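PDB 3GKB: putative enoyl-CoA hydratase from Streptomyces avermitilis, which is probably an enoyl-CoA hydratase or a related crotonase-family enzyme acting on acyl-CoA thioesters, although its true substrate and reaction are not established. Local coordinates for residues A168-L173 and A184-I189; S52-V57 and N208-P213; I22-P27 and E64-H69. One frame throughout, in Å; residues are numbered along the deposited sequence.

Interaction 1. Residues A168-L173 and A184-I189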
loop_
_atom_site.group_PDB
_atom_site.type_symbol
_atom_site.label_atom_id
_atom_site.label_comp_id
_atom_site.label_asym_id
_atom_site.label_seq_id
_atom_site.Cartn_x
_atom_site.Cartn_y
_atom_site.Cartn_z
ATOM N N ALA B 168 -5.933 7.039 5.170
ATOM C CA ALA B 168 -7.037 6.776 6.057
ATOM C C ALA B 168 -7.513 8.063 6.733
ATOM O O ALA B 168 -8.712 8.304 6.810
ATOM C CB ALA B 168 -6.657 5.718 7.112
ATOM N N LEU B 169 -6.574 8.874 7.217
ATOM C CA LEU B 169 -6.933 10.149 7.862
ATOM C C LEU B 169 -7.549 11.096 6.846
ATOM O O LEU B 169 -8.507 11.805 7.136
ATOM C CB LEU B 169 -5.697 10.813 8.468
ATOM C CG LEU B 169 -5.250 10.293 9.825
ATOM C CD1 LEU B 169 -3.876 10.899 10.100
ATOM C CD2 LEU B 169 -6.280 10.642 10.961
ATOM N N GLU B 170 -6.983 11.110 5.632
ATOM C CA GLU B 170 -7.568 11.887 4.559
ATOM C C GLU B 170 -9.020 11.434 4.310
ATOM O O GLU B 170 -9.921 12.269 4.244
ATOM C CB GLU B 170 -6.749 11.768 3.271
ATOM C CG GLU B 170 -7.366 12.552 2.088
ATOM C CD GLU B 170 -6.751 12.181 0.726
ATOM O OE1 GLU B 170 -5.841 11.325 0.659
ATOM O OE2 GLU B 170 -7.233 12.716 -0.275
ATOM N N VAL B 171 -9.241 10.140 4.146
ATOM C CA VAL B 171 -10.616 9.658 3.833
ATOM C C VAL B 171 -11.565 10.057 4.950
ATOM O O VAL B 171 -12.644 10.587 4.697
ATOM C CB VAL B 171 -10.655 8.144 3.541
ATOM C CG1 VAL B 171 -12.098 7.600 3.539
ATOM C CG2 VAL B 171 -9.973 7.855 2.194
ATOM N N VAL B 172 -11.172 9.785 6.190
ATOM C CA VAL B 172 -12.039 10.017 7.342
ATOM C C VAL B 172 -12.332 11.516 7.594
ATOM O O VAL B 172 -13.479 11.893 7.835
ATOM C CB VAL B 172 -11.446 9.324 8.575
ATOM C CG1 VAL B 172 -12.124 9.773 9.858
ATOM C CG2 VAL B 172 -11.541 7.758 8.372
ATOM N N LEU B 173 -11.304 12.357 7.495
ATOM C CA LEU B 173 -11.452 13.759 7.888
ATOM C C LEU B 173 -11.934 14.637 6.744
ATOM O O LEU B 173 -12.689 15.564 6.978
ATOM C CB LEU B 173 -10.159 14.268 8.532
ATOM C CG LEU B 173 -9.858 13.685 9.918
ATOM C CD1 LEU B 173 -8.501 14.160 10.430
ATOM C CD2 LEU B 173 -10.949 14.007 10.988
ATOM N N ALA B 184 -9.707 2.679 -5.949
ATOM C CA ALA B 184 -8.809 1.611 -6.415
ATOM C C ALA B 184 -7.332 2.003 -6.360
ATOM O O ALA B 184 -6.504 1.215 -5.898
ATOM C CB ALA B 184 -9.181 1.145 -7.847
ATOM N N SER B 185 -6.967 3.203 -6.801
ATOM C CA SER B 185 -5.554 3.568 -6.734
ATOM C C SER B 185 -5.051 3.597 -5.270
ATOM O O SER B 185 -3.909 3.244 -5.020
ATOM C CB SER B 185 -5.228 4.876 -7.471
ATOM O OG SER B 185 -5.781 5.952 -6.810
ATOM N N TYR B 186 -5.924 3.960 -4.322
ATOM C CA TYR B 186 -5.612 3.938 -2.883
ATOM C C TYR B 186 -5.542 2.509 -2.317
ATOM O O TYR B 186 -4.858 2.271 -1.335
ATOM C CB TYR B 186 -6.644 4.752 -2.091
ATOM C CG TYR B 186 -6.420 6.266 -2.047
ATOM C CD1 TYR B 186 -5.705 6.948 -3.044
ATOM C CD2 TYR B 186 -6.938 7.011 -1.011
ATOM C CE1 TYR B 186 -5.522 8.299 -2.966
ATOM C CE2 TYR B 186 -6.756 8.361 -0.935
ATOM C CZ TYR B 186 -6.039 9.009 -1.918
ATOM O OH TYR B 186 -5.828 10.371 -1.830
ATOM N N GLY B 187 -6.261 1.569 -2.923
ATOM C CA GLY B 187 -6.304 0.206 -2.464
ATOM C C GLY B 187 -7.496 -0.076 -1.556
ATOM O O GLY B 187 -7.566 -1.156 -0.968
ATOM N N TRP B 188 -8.431 0.877 -1.476
ATOM C CA TRP B 188 -9.679 0.742 -0.681
ATOM C C TRP B 188 -10.574 -0.343 -1.279
ATOM O O TRP B 188 -11.255 -1.086 -0.558
ATOM C CB TRP B 188 -10.410 2.075 -0.679
ATOM C CG TRP B 188 -11.441 2.310 0.378
ATOM C CD1 TRP B 188 -11.897 1.430 1.326
ATOM C CD2 TRP B 188 -12.169 3.521 0.578
ATOM N NE1 TRP B 188 -12.852 2.038 2.111
ATOM C CE2 TRP B 188 -13.020 3.328 1.685
ATOM C CE3 TRP B 188 -12.152 4.769 -0.044
ATOM C CZ2 TRP B 188 -13.857 4.333 2.170
ATOM C CZ3 TRP B 188 -12.996 5.766 0.437
ATOM C CH2 TRP B 188 -13.842 5.532 1.516
ATOM N N ILE B 189 -10.543 -0.445 -2.598
ATOM C CA ILE B 189 -11.174 -1.555 -3.314
ATOM C C ILE B 189 -10.159 -2.193 -4.250
ATOM O O ILE B 189 -9.068 -1.648 -4.478
ATOM C CB ILE B 189 -12.403 -1.096 -4.140
ATOM C CG1 ILE B 189 -11.969 -0.108 -5.235
ATOM C CG2 ILE B 189 -13.455 -0.510 -3.232
ATOM C CD1 ILE B 189 -13.111 0.402 -6.125
#

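Interaction 2. Residues S52-V57 and N208-P213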
loop_
_atom_site.group_PDB
_atom_site.type_symbol
_atom_site.label_atom_id
_atom_site.label_comp_id
_atom_site.label_asym_id
_atom_site.label_seq_id
_atom_site.Cartn_x
_atom_site.Cartn_y
_atom_site.Cartn_z
ATOM N N SER B 52 -22.420 -26.491 0.178
ATOM C CA SER B 52 -22.707 -26.319 -1.244
ATOM C C SER B 52 -22.352 -24.930 -1.818
ATOM O O SER B 52 -22.388 -24.757 -3.023
ATOM C CB SER B 52 -24.166 -26.636 -1.554
ATOM O OG SER B 52 -25.068 -25.588 -1.181
ATOM N N VAL B 53 -21.978 -23.995 -0.954
ATOM C CA VAL B 53 -21.706 -22.605 -1.354
ATOM C C VAL B 53 -20.254 -22.267 -1.047
ATOM O O VAL B 53 -19.791 -22.444 0.073
ATOM C CB VAL B 53 -22.645 -21.628 -0.662
ATOM C CG1 VAL B 53 -22.274 -20.158 -1.036
ATOM C CG2 VAL B 53 -24.104 -21.917 -1.085
ATOM N N ARG B 54 -19.549 -21.811 -2.076
ATOM C CA ARG B 54 -18.122 -21.488 -1.977
ATOM C C ARG B 54 -17.791 -19.991 -2.150
ATOM O O ARG B 54 -16.712 -19.539 -1.743
ATOM C CB ARG B 54 -17.345 -22.364 -2.961
ATOM C CG ARG B 54 -17.457 -23.867 -2.640
ATOM C CD ARG B 54 -16.697 -24.717 -3.598
ATOM N NE ARG B 54 -17.225 -24.632 -4.962
ATOM C CZ ARG B 54 -18.291 -25.294 -5.416
ATOM N NH1 ARG B 54 -18.988 -26.099 -4.614
ATOM N NH2 ARG B 54 -18.690 -25.132 -6.678
ATOM N N VAL B 55 -18.687 -19.244 -2.775
ATOM C CA VAL B 55 -18.486 -17.820 -3.078
ATOM C C VAL B 55 -19.770 -17.122 -2.743
ATOM O O VAL B 55 -20.863 -17.673 -3.000
ATOM C CB VAL B 55 -18.120 -17.584 -4.580
ATOM C CG1 VAL B 55 -17.998 -16.087 -4.894
ATOM C CG2 VAL B 55 -16.811 -18.352 -4.939
ATOM N N ILE B 56 -19.667 -15.905 -2.192
ATOM C CA ILE B 56 -20.847 -15.045 -1.957
ATOM C C ILE B 56 -20.604 -13.701 -2.659
ATOM O O ILE B 56 -19.526 -13.108 -2.510
ATOM C CB ILE B 56 -21.059 -14.773 -0.451
ATOM C CG1 ILE B 56 -21.355 -16.086 0.291
ATOM C CG2 ILE B 56 -22.166 -13.717 -0.250
ATOM C CD1 ILE B 56 -21.217 -15.999 1.826
ATOM N N VAL B 57 -21.568 -13.253 -3.460
ATOM C CA VAL B 57 -21.470 -11.963 -4.140
ATOM C C VAL B 57 -22.577 -11.046 -3.613
ATOM O O VAL B 57 -23.768 -11.385 -3.679
ATOM C CB VAL B 57 -21.631 -12.049 -5.660
ATOM C CG1 VAL B 57 -21.449 -10.623 -6.283
ATOM C CG2 VAL B 57 -20.628 -13.024 -6.295
ATOM N N ASN B 208 -15.456 -18.557 -11.752
ATOM C CA ASN B 208 -14.098 -19.129 -11.844
ATOM C C ASN B 208 -13.548 -19.566 -10.489
ATOM O O ASN B 208 -12.919 -20.621 -10.386
ATOM C CB ASN B 208 -13.123 -18.154 -12.524
ATOM C CG ASN B 208 -13.277 -18.114 -14.040
ATOM O OD1 ASN B 208 -14.124 -18.794 -14.599
ATOM N ND2 ASN B 208 -12.450 -17.304 -14.708
ATOM N N ILE B 209 -13.811 -18.775 -9.446
ATOM C CA ILE B 209 -13.425 -19.148 -8.111
ATOM C C ILE B 209 -14.239 -20.337 -7.618
ATOM O O ILE B 209 -13.676 -21.261 -7.018
ATOM C CB ILE B 209 -13.457 -17.945 -7.119
ATOM C CG1 ILE B 209 -12.416 -16.891 -7.554
ATOM C CG2 ILE B 209 -13.218 -18.430 -5.676
ATOM C CD1 ILE B 209 -12.437 -15.558 -6.759
ATOM N N ALA B 210 -15.550 -20.331 -7.863
ATOM C CA ALA B 210 -16.395 -21.462 -7.435
ATOM C C ALA B 210 -16.022 -22.766 -8.169
ATOM O O ALA B 210 -16.194 -23.845 -7.623
ATOM C CB ALA B 210 -17.879 -21.141 -7.632
ATOM N N ALA B 211 -15.487 -22.661 -9.380
ATOM C CA ALA B 211 -15.073 -23.854 -10.152
ATOM C C ALA B 211 -13.773 -24.472 -9.698
ATOM O O ALA B 211 -13.458 -25.554 -10.136
ATOM C CB ALA B 211 -14.984 -23.535 -11.607
ATOM N N LEU B 212 -13.009 -23.795 -8.837
ATOM C CA LEU B 212 -11.734 -24.326 -8.360
ATOM C C LEU B 212 -11.940 -25.647 -7.637
ATOM O O LEU B 212 -12.986 -25.862 -7.018
ATOM C CB LEU B 212 -11.013 -23.314 -7.439
ATOM C CG LEU B 212 -10.538 -22.022 -8.126
ATOM C CD1 LEU B 212 -10.026 -21.066 -7.065
ATOM C CD2 LEU B 212 -9.487 -22.287 -9.233
ATOM N N PRO B 213 -10.922 -26.531 -7.681
ATOM C CA PRO B 213 -11.033 -27.826 -7.046
ATOM C C PRO B 213 -11.330 -27.698 -5.580
ATOM O O PRO B 213 -10.917 -26.723 -4.960
ATOM C CB PRO B 213 -9.633 -28.416 -7.251
ATOM C CG PRO B 213 -9.222 -27.877 -8.492
ATOM C CD PRO B 213 -9.725 -26.465 -8.529
#

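Interaction 3. Residues I22-P27 and E64-H69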
loop_
_atom_site.group_PDB
_atom_site.type_symbol
_atom_site.label_atom_id
_atom_site.label_comp_id
_atom_site.label_asym_id
_atom_site.label_seq_id
_atom_site.Cartn_x
_atom_site.Cartn_y
_atom_site.Cartn_z
ATOM N N ILE B 22 -26.316 -12.253 -2.760
ATOM C CA ILE B 22 -27.096 -11.553 -1.760
ATOM C C ILE B 22 -27.363 -10.173 -2.337
ATOM O O ILE B 22 -26.438 -9.421 -2.596
ATOM C CB ILE B 22 -26.349 -11.491 -0.401
ATOM C CG1 ILE B 22 -26.116 -12.915 0.152
ATOM C CG2 ILE B 22 -27.116 -10.654 0.582
ATOM C CD1 ILE B 22 -25.298 -12.952 1.447
ATOM N N ILE B 23 -28.630 -9.871 -2.574
ATOM C CA ILE B 23 -29.027 -8.616 -3.188
ATOM C C ILE B 23 -29.683 -7.778 -2.110
ATOM O O ILE B 23 -30.715 -8.169 -1.538
ATOM C CB ILE B 23 -30.037 -8.829 -4.354
ATOM C CG1 ILE B 23 -29.441 -9.784 -5.409
ATOM C CG2 ILE B 23 -30.411 -7.464 -4.969
ATOM C CD1 ILE B 23 -30.452 -10.302 -6.449
ATOM N N LEU B 24 -29.094 -6.616 -1.848
ATOM C CA LEU B 24 -29.520 -5.720 -0.801
ATOM C C LEU B 24 -30.627 -4.802 -1.349
ATOM O O LEU B 24 -30.460 -4.197 -2.406
ATOM C CB LEU B 24 -28.317 -4.915 -0.284
ATOM C CG LEU B 24 -27.140 -5.773 0.235
ATOM C CD1 LEU B 24 -25.808 -5.021 0.153
ATOM C CD2 LEU B 24 -27.397 -6.203 1.640
ATOM N N ASP B 25 -31.772 -4.766 -0.660
ATOM C CA ASP B 25 -32.989 -4.107 -1.172
ATOM C C ASP B 25 -33.850 -3.616 -0.009
ATOM O O ASP B 25 -34.705 -4.357 0.529
ATOM C CB ASP B 25 -33.767 -5.059 -2.089
ATOM C CG ASP B 25 -34.876 -4.365 -2.899
ATOM O OD1 ASP B 25 -35.125 -3.153 -2.718
ATOM O OD2 ASP B 25 -35.485 -5.048 -3.776
ATOM N N ASN B 26 -33.568 -2.383 0.423
ATOM C CA ASN B 26 -34.244 -1.771 1.564
ATOM C C ASN B 26 -34.598 -0.333 1.210
ATOM O O ASN B 26 -33.911 0.604 1.616
ATOM C CB ASN B 26 -33.370 -1.826 2.818
ATOM C CG ASN B 26 -34.050 -1.278 4.020
ATOM O OD1 ASN B 26 -35.246 -1.481 4.200
ATOM N ND2 ASN B 26 -33.292 -0.610 4.890
ATOM N N PRO B 27 -35.688 -0.145 0.452
ATOM C CA PRO B 27 -36.093 1.194 0.030
ATOM C C PRO B 27 -36.260 2.189 1.177
ATOM O O PRO B 27 -36.595 1.798 2.292
ATOM C CB PRO B 27 -37.440 0.949 -0.648
ATOM C CG PRO B 27 -37.415 -0.421 -1.075
ATOM C CD PRO B 27 -36.594 -1.176 -0.078
ATOM N N GLU B 64 -29.068 3.739 -7.253
ATOM C CA GLU B 64 -28.098 4.790 -6.917
ATOM C C GLU B 64 -27.200 4.458 -5.717
ATOM O O GLU B 64 -26.039 4.933 -5.648
ATOM C CB GLU B 64 -28.842 6.094 -6.643
ATOM C CG GLU B 64 -27.886 7.226 -6.365
ATOM C CD GLU B 64 -28.489 8.609 -6.559
ATOM O OE1 GLU B 64 -29.713 8.701 -6.820
ATOM O OE2 GLU B 64 -27.693 9.579 -6.444
ATOM N N PHE B 65 -27.736 3.673 -4.778
ATOM C CA PHE B 65 -27.044 3.349 -3.500
ATOM C C PHE B 65 -26.795 1.855 -3.333
ATOM O O PHE B 65 -27.678 1.037 -3.549
ATOM C CB PHE B 65 -27.856 3.878 -2.319
ATOM C CG PHE B 65 -28.145 5.328 -2.445
ATOM C CD1 PHE B 65 -27.137 6.266 -2.218
ATOM C CD2 PHE B 65 -29.363 5.756 -2.902
ATOM C CE1 PHE B 65 -27.378 7.605 -2.409
ATOM C CE2 PHE B 65 -29.600 7.092 -3.117
ATOM C CZ PHE B 65 -28.618 8.011 -2.876
ATOM N N PHE B 66 -25.565 1.505 -2.964
ATOM C CA PHE B 66 -25.245 0.142 -2.547
ATOM C C PHE B 66 -25.782 -0.041 -1.134
ATOM O O PHE B 66 -26.708 -0.839 -0.909
ATOM C CB PHE B 66 -23.733 -0.091 -2.624
ATOM C CG PHE B 66 -23.304 -1.435 -2.152
ATOM C CD1 PHE B 66 -23.361 -2.542 -2.999
ATOM C CD2 PHE B 66 -22.873 -1.622 -0.847
ATOM C CE1 PHE B 66 -22.971 -3.775 -2.544
ATOM C CE2 PHE B 66 -22.495 -2.878 -0.394
ATOM C CZ PHE B 66 -22.551 -3.946 -1.241
ATOM N N LEU B 67 -25.236 0.753 -0.200
ATOM C CA LEU B 67 -25.730 0.878 1.176
ATOM C C LEU B 67 -25.469 2.312 1.606
ATOM O O LEU B 67 -24.352 2.748 1.586
ATOM C CB LEU B 67 -25.037 -0.067 2.136
ATOM C CG LEU B 67 -25.393 -1.558 2.043
ATOM C CD1 LEU B 67 -24.409 -2.387 2.940
ATOM C CD2 LEU B 67 -26.888 -1.828 2.388
ATOM N N ALA B 68 -26.520 3.041 1.926
ATOM C CA ALA B 68 -26.417 4.483 2.142
ATOM C C ALA B 68 -25.485 4.826 3.294
ATOM O O ALA B 68 -24.622 5.679 3.157
ATOM C CB ALA B 68 -27.780 5.059 2.397
ATOM N N HIS B 69 -25.705 4.140 4.417
ATOM C CA HIS B 69 -25.077 4.341 5.730
ATOM C C HIS B 69 -26.014 3.707 6.760
ATOM O O HIS B 69 -27.079 3.220 6.404
ATOM C CB HIS B 69 -24.797 5.831 6.060
ATOM C CG HIS B 69 -25.995 6.718 5.940
ATOM N ND1 HIS B 69 -27.021 6.709 6.864
ATOM C CD2 HIS B 69 -26.357 7.601 4.977
ATOM C CE1 HIS B 69 -27.948 7.575 6.490
ATOM N NE2 HIS B 69 -27.583 8.112 5.335
#

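Interaction 1. Residues A168-L173 and A184-I189
A helical turn of 168-173, within helix 165-174, faces the C-terminal end of helix 180-186 and the loop after it, with Glu170 and Val171 directed at Tyr186 and Trp188. The polar half of the contact is a hydrogen bond from Tyr186 OH to Glu170 OE1, 2.7 Å long. The phenol comes in on the syn side of the carboxylate oxygen, close to the carboxylate plane, while the ring and carboxylate planes stand 59° apart. OE1 lies near the ring plane, at its edge, where the phenol O-H can point. Glu170 reaches this far because its chain is extended, with CG anti to the backbone N (chi1 178°). Between the two aromatic residues the chain leaves the helix through a Schellman motif. Gly187 is its C-prime residue, with phi at 95°, and at such backbone angles a beta carbon would press on the preceding carbonyl oxygen, which is why glycine suits the place. The motif pairs Trp188 N with Ala183 O, ends the helix and leaves Trp188, like Tyr186, facing helix 165-174. The apolar half follows from this: Val171 CG1 approaches the six-membered part of the indole obliquely, 3.4 Å from Trp188 CH2 and 3.7 Å from Trp188 CZ3. Its other branch, Val171 CG2, lies between the rings, 4.1 Å from Trp188 CZ3 and 4.5 Å from Tyr186 CD2. Leu159 of helix 155-163 packs on both Val171 and Trp188. The buried carboxylate is answered across the trimer interface: Arg191 of the second subunit forms a salt bridge with Glu170 OE2 and a hydrogen bond with Tyr186 OH, and Asn190 of that subunit binds Glu170 OE1. The neighbouring arginine would probably stabilise the ionised carboxylate.

Interaction 2. Residues S52-V57 and N208-P213
Where strand 55-60 enters the main sheet of the crotonase-like core, Arg54 and Val55 meet Ile209 and Ala210 near the C-terminal end of helix 195-210, a helix laid against one face of that sheet. Arg54 supplies the polar link. It holds Ala210 O side-on with two nitrogens, Arg54 NE and Arg54 NH2 each lying 3.0 Å from Ala210 O. Two near-parallel N-H bonds of one group cannot both aim at a single atom, and the N-H...O angles are 142° for NE and 139° for NH2. NE meets a lone pair in the carbonyl plane, whereas NH2 stands above that plane; the oxygen itself lies at the guanidinium edge, near its plane. A bend in the arginine chain at chi3 (-64°) turns this edge toward the helix. Arginine suits the place because it offers two parallel N-H groups to a carbonyl at the C-terminal end of a helix, whose partial negative charge would probably strengthen the grip.

Next to this link, Val55 CG2 packs 3.7 Å from Ile209 CG2 and 4.0 Å from Ala210 CB. The two branched side chains lie roughly perpendicular, and the small methyl of Ala210 lets the helix end come close to the chain entering the strand, with Arg54 CA 5.7 Å from Ala210 CA. Val53 and Ile56 turn to helix 34-48. Leu173 of the third subunit packs on Ile209. With Ala206 and Ala210 packed on the valines of the strand, the helix lies close against one face of the main sheet, the alpha/beta layering of the crotonase fold.

Interaction 3. Residues I22-P27 and E64-H69
Leu24, the last residue of strand 19-24, meets Phe66 and Leu67 at a corner of the loop that follows strand 55-60. Its CD1 methyl makes the closest approaches to both residues. The aromatic part is a CH-pi interaction: Leu24 CD1 sits over one face of the Phe66 ring, 4.1 Å from its centroid and 28° off the ring normal. The methyl is displaced toward the far end of the ring, 3.7 Å from Phe66 CZ. Although the bond from CA to CB of Phe66 leads away from the strand, CG stands anti to the backbone N (chi1 177°), and the length of the ring brings its far end back under the leucine.

Aliphatic packing completes the cluster. Leu24 CD1 nestles against the fork of Leu67, 4.0 Å from both Leu67 CG and Leu67 CD2, the two side chains running nearly at right angles. Branched leucine suits position 24, since one methyl can fill the angle between a flat ring and a second side chain; the fork of Leu67 offers that methyl its CG and both its own methyls. Met36 of helix 34-48 also packs on Leu67. In the crotonase fold the loop after this core strand supplies a backbone N-H of the oxyanion hole that binds the thioester carbonyl; residues 64-69 probably belong to the corresponding loop here.

No hydrogen bond joins the two segments directly, yet a polar bridge does so at one remove. The side-chain amide of Asn30 donates through ND2 to both Leu24 O and Phe66 O, tying the strand end to the corner. Beyond the corner, His69 NE2 is hydrogen-bonded to Glu267 of helix 264-268.

Overall arrangement
Interactions 2 and 3 share the main six-stranded sheet: strands 19-24 and 55-60 are neighbours in it, and the contacts touch there through Val57 O and Ile22 N, 2.8 Å apart in a probable hydrogen bond, although their centres lie 24 Å apart. Along the chain their segments alternate. Interaction 1 is nested inside the loop closed by interaction 2, with centres 29 Å apart, and opens only after interaction 3 has closed, 22 Å away on the opposite side of the chain's centre. Interactions 1 and 2 both reach the third subunit, whereas interaction 3 stays within the chain. The sheet contacts hold the subunit core; interaction 1 and the helix end of interaction 2 lie where subunits meet.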